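PDB 4PH8: aggregative adherence fimbrial subunit AggA from Escherichia coli O104:H4 str. C227-11, which forms the major subunit of aggregative adherence fimbriae type I, surface fibres that assemble through donor-strand complementation and probably mediate adhesion by binding host fibronectin. Local coordinates for residues C14-I18 with H131-D135; P60-W64 with T93-I97. The contacts are given in a common frame with arbitrary orientation. Residue numbers count along the deposited sequence, not the author numbering.

How the contacts relate
Both contacts belong to one beta-sandwich domain; their centres lie about 17 Å apart, with about 7 Å between nearest atoms and no touch. Along the chain contact 2 is nested inside the loop closed by contact 1. The two share a sheet, in which strand 124-138 of contact 1 neighbours strand 52-68, which carries segment 60-64 of contact 2. Contact 1 is apolar and partly buried, and brings the disulfide-linked N-terminal segment onto a late strand. Contact 2 is a polar, hydrated junction that fastens an excursion of the intervening chain, where the loop leading into strand 97-100 meets a turn within strand 52-68.

Contact 1: C14-I18 with H131-D135; sequences CPVTI and HAAVD
Segment 14-18 is extended, loop to Val16 and then the start of strand 17-20; residues 14 to 18 run 158° from residues 132 to 134, roughly antiparallel. No hydrogen bond joins them; the contact is van der Waals, largely side chain on side chain. Cys14, chi1 m, turns CB toward Val134 (chi1 p): Cys14 CB and O lie 3.8 and 3.5 Å from Val134 CG1, and SG forms the disulfide with Cys46. Pro15 points its CB away, yet its O also lies 3.5 Å from Val134 CG1. Val16 (chi1 p) sits opposite Val134, CA to CA 5.6 Å; Val16 CB approaches Val134 CG1 at 3.9 Å and Val16 CG2 reaches Ala132 CB at 3.8 Å. Thr17 points its CB away, and its backbone hydrogen-bonds to Thr41. Ile18, both chi angles t, extends CD1 to 3.9 Å from Ala132 CB, their CA atoms 6.9 Å apart. Alternate apolar side chains thus join the 17-20/34-41 side of the sandwich to strand 124-138, consistent with the immunoglobulin-like fold of fimbrial subunits.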
# COMPACT_ATOMS: atom_id res chain seq x y z
N CYS A 14 6.88 6.56 -16.21
CA CYS A 14 7.00 7.01 -14.84
C CYS A 14 7.43 5.87 -13.96
O CYS A 14 6.92 4.78 -14.09
CB CYS A 14 5.66 7.58 -14.37
SG CYS A 14 5.23 9.01 -15.35
N PRO A 15 8.38 6.12 -13.06
CA PRO A 15 8.67 5.09 -12.07
C PRO A 15 7.56 5.00 -11.04
O PRO A 15 6.86 5.99 -10.79
CB PRO A 15 9.93 5.59 -11.39
CG PRO A 15 9.94 7.05 -11.62
CD PRO A 15 9.20 7.33 -12.88
N VAL A 16 7.41 3.82 -10.46
CA VAL A 16 6.54 3.65 -9.28
C VAL A 16 7.45 3.26 -8.13
O VAL A 16 8.07 2.21 -8.14
CB VAL A 16 5.37 2.67 -9.52
CG1 VAL A 16 5.80 1.40 -10.21
CG2 VAL A 16 4.63 2.39 -8.21
N THR A 17 7.56 4.16 -7.17
CA THR A 17 8.53 4.09 -6.11
C THR A 17 7.77 3.88 -4.81
O THR A 17 7.12 4.79 -4.31
CB THR A 17 9.35 5.39 -6.07
OG1 THR A 17 9.89 5.66 -7.38
CG2 THR A 17 10.49 5.29 -5.07
N ILE A 18 7.84 2.66 -4.30
CA ILE A 18 7.16 2.29 -3.04
C ILE A 18 8.19 1.96 -1.97
O ILE A 18 9.19 1.28 -2.23
CB ILE A 18 6.15 1.12 -3.21
CG1 ILE A 18 5.54 0.68 -1.88
CG2 ILE A 18 6.78 -0.08 -3.89
CD1 ILE A 18 4.31 -0.18 -2.02
N HIS A 131 0.49 -3.84 -3.56
CA HIS A 131 0.69 -3.48 -4.94
C HIS A 131 0.67 -1.98 -5.03
O HIS A 131 -0.12 -1.33 -4.34
CB HIS A 131 -0.44 -4.03 -5.79
CG HIS A 131 -0.42 -5.51 -5.94
ND1 HIS A 131 0.19 -6.14 -7.00
CD2 HIS A 131 -0.97 -6.49 -5.18
CE1 HIS A 131 0.02 -7.44 -6.89
NE2 HIS A 131 -0.67 -7.68 -5.79
N ALA A 132 1.49 -1.43 -5.91
CA ALA A 132 1.48 -0.00 -6.16
C ALA A 132 1.58 0.25 -7.66
O ALA A 132 2.13 -0.57 -8.40
CB ALA A 132 2.62 0.69 -5.45
N ALA A 133 1.04 1.37 -8.09
CA ALA A 133 1.14 1.72 -9.50
C ALA A 133 1.16 3.21 -9.70
O ALA A 133 0.86 3.98 -8.78
CB ALA A 133 -0.01 1.10 -10.31
N VAL A 134 1.53 3.60 -10.92
CA VAL A 134 1.47 4.97 -11.36
C VAL A 134 0.84 5.00 -12.74
O VAL A 134 1.24 4.21 -13.62
CB VAL A 134 2.86 5.67 -11.39
CG1 VAL A 134 3.85 4.97 -12.32
CG2 VAL A 134 2.73 7.14 -11.76
N ASP A 135 -0.15 5.89 -12.91
CA ASP A 135 -0.86 6.12 -14.17
C ASP A 135 -0.37 7.43 -14.75
O ASP A 135 -0.25 8.44 -14.04
CB ASP A 135 -2.37 6.31 -13.97
CG ASP A 135 -3.09 5.05 -13.59
OD1 ASP A 135 -2.50 3.96 -13.71
OD2 ASP A 135 -4.27 5.15 -13.16

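Contact 2: P60-W64 with T93-I97; sequences PANKW and TDAKI
Two consecutive non-glycine residues, Ala61 (phi/psi 57°/29°) and Asn62 (62°/25°), adopt left-handed helical angles, making a type III' beta turn closed by the hydrogen bond from Lys63 N to Pro60 O, 3.0 Å. This turn interrupts strand 52-68 and docks against an Asx turn in 93-97, where Asp94 OD2 accepts from Lys96 N at 3.0 Å. Residues 61 to 64 run 44° from residues 93 to 97, Ala61 nearest Asp94 (CA to CA 4.9 Å) and Asn62 nearest Ala95 (5.3 Å). Ala95 N donates to Ala61 O at 2.8 Å. Asn62, chi1 m, sends ND2 to Asp94 OD2 (2.8 Å; Asp94 chi1 t), which thus accepts both this hydrogen bond and the one closing its own Asx turn. Deeper in, Trp64 CZ2 meets Ile97 CD1 at 4.2 Å, while Lys96 makes a cation-pi contact with Trp56. One water bridges Asn62 O (2.9 Å), Trp64 NE1 (2.9 Å) and Ala95 O (2.7 Å); a second links Asn62 OD1 (3.2 Å) to Lys96 NZ (3.0 Å).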
# COMPACT_ATOMS: atom_id res chain seq x y z
N PRO A 60 -10.30 -9.04 -0.10
CA PRO A 60 -11.57 -8.58 -0.65
C PRO A 60 -11.60 -7.07 -0.65
O PRO A 60 -11.09 -6.44 0.28
CB PRO A 60 -12.63 -9.15 0.30
CG PRO A 60 -11.90 -9.49 1.55
CD PRO A 60 -10.46 -9.74 1.19
N ALA A 61 -12.14 -6.49 -1.71
CA ALA A 61 -12.22 -5.04 -1.86
C ALA A 61 -10.84 -4.39 -1.77
O ALA A 61 -10.75 -3.25 -1.40
CB ALA A 61 -13.16 -4.44 -0.83
N ASN A 62 -9.80 -5.13 -2.15
CA ASN A 62 -8.40 -4.67 -2.15
C ASN A 62 -7.88 -4.30 -0.77
O ASN A 62 -6.90 -3.55 -0.64
CB ASN A 62 -8.24 -3.55 -3.16
CG ASN A 62 -8.51 -4.03 -4.58
OD1 ASN A 62 -7.88 -4.97 -5.06
ND2 ASN A 62 -9.46 -3.40 -5.24
N LYS A 63 -8.47 -4.90 0.26
CA LYS A 63 -7.98 -4.72 1.62
C LYS A 63 -6.62 -5.42 1.78
O LYS A 63 -6.23 -6.26 0.97
CB LYS A 63 -9.01 -5.19 2.66
CG LYS A 63 -10.18 -4.24 2.75
CD LYS A 63 -11.26 -4.65 3.74
CE LYS A 63 -12.49 -3.78 3.54
NZ LYS A 63 -13.64 -4.16 4.41
N TRP A 64 -5.87 -5.01 2.78
CA TRP A 64 -4.52 -5.53 2.95
C TRP A 64 -4.58 -6.79 3.78
O TRP A 64 -5.28 -6.82 4.77
CB TRP A 64 -3.67 -4.47 3.65
CG TRP A 64 -3.53 -3.16 2.90
CD1 TRP A 64 -4.26 -2.73 1.83
CD2 TRP A 64 -2.62 -2.10 3.22
NE1 TRP A 64 -3.84 -1.47 1.44
CE2 TRP A 64 -2.83 -1.07 2.28
CE3 TRP A 64 -1.63 -1.94 4.20
CZ2 TRP A 64 -2.10 0.12 2.30
CZ3 TRP A 64 -0.90 -0.76 4.21
CH2 TRP A 64 -1.15 0.27 3.26
N THR A 93 -16.44 2.38 -1.30
CA THR A 93 -17.01 1.05 -1.43
C THR A 93 -15.91 0.01 -1.68
O THR A 93 -16.10 -1.17 -1.42
CB THR A 93 -18.09 0.98 -2.53
OG1 THR A 93 -17.55 1.43 -3.77
CG2 THR A 93 -19.27 1.86 -2.16
N ASP A 94 -14.75 0.48 -2.16
CA ASP A 94 -13.57 -0.36 -2.32
C ASP A 94 -12.37 0.29 -1.62
O ASP A 94 -12.31 1.51 -1.48
CB ASP A 94 -13.26 -0.54 -3.80
CG ASP A 94 -12.29 -1.67 -4.04
OD1 ASP A 94 -12.74 -2.85 -3.98
OD2 ASP A 94 -11.10 -1.38 -4.28
N ALA A 95 -11.41 -0.53 -1.18
CA ALA A 95 -10.26 -0.02 -0.42
C ALA A 95 -9.05 0.33 -1.29
O ALA A 95 -8.05 0.80 -0.76
CB ALA A 95 -9.84 -1.01 0.66
N LYS A 96 -9.13 0.12 -2.60
CA LYS A 96 -8.04 0.56 -3.48
C LYS A 96 -7.87 2.08 -3.35
O LYS A 96 -8.85 2.82 -3.27
CB LYS A 96 -8.30 0.14 -4.92
CG LYS A 96 -7.26 0.61 -5.92
CD LYS A 96 -7.49 -0.01 -7.30
CE LYS A 96 -7.05 -1.46 -7.35
NZ LYS A 96 -7.45 -2.07 -8.65
N ILE A 97 -6.63 2.53 -3.29
CA ILE A 97 -6.33 3.93 -3.00
C ILE A 97 -5.66 4.58 -4.19
O ILE A 97 -4.80 3.96 -4.81
CB ILE A 97 -5.33 4.00 -1.83
CG1 ILE A 97 -5.84 3.18 -0.65
CG2 ILE A 97 -5.04 5.45 -1.45
CD1 ILE A 97 -4.73 2.67 0.26
O HOH W 1 -5.91 -0.88 -0.49
O HOH W 2 -7.23 -5.02 -8.17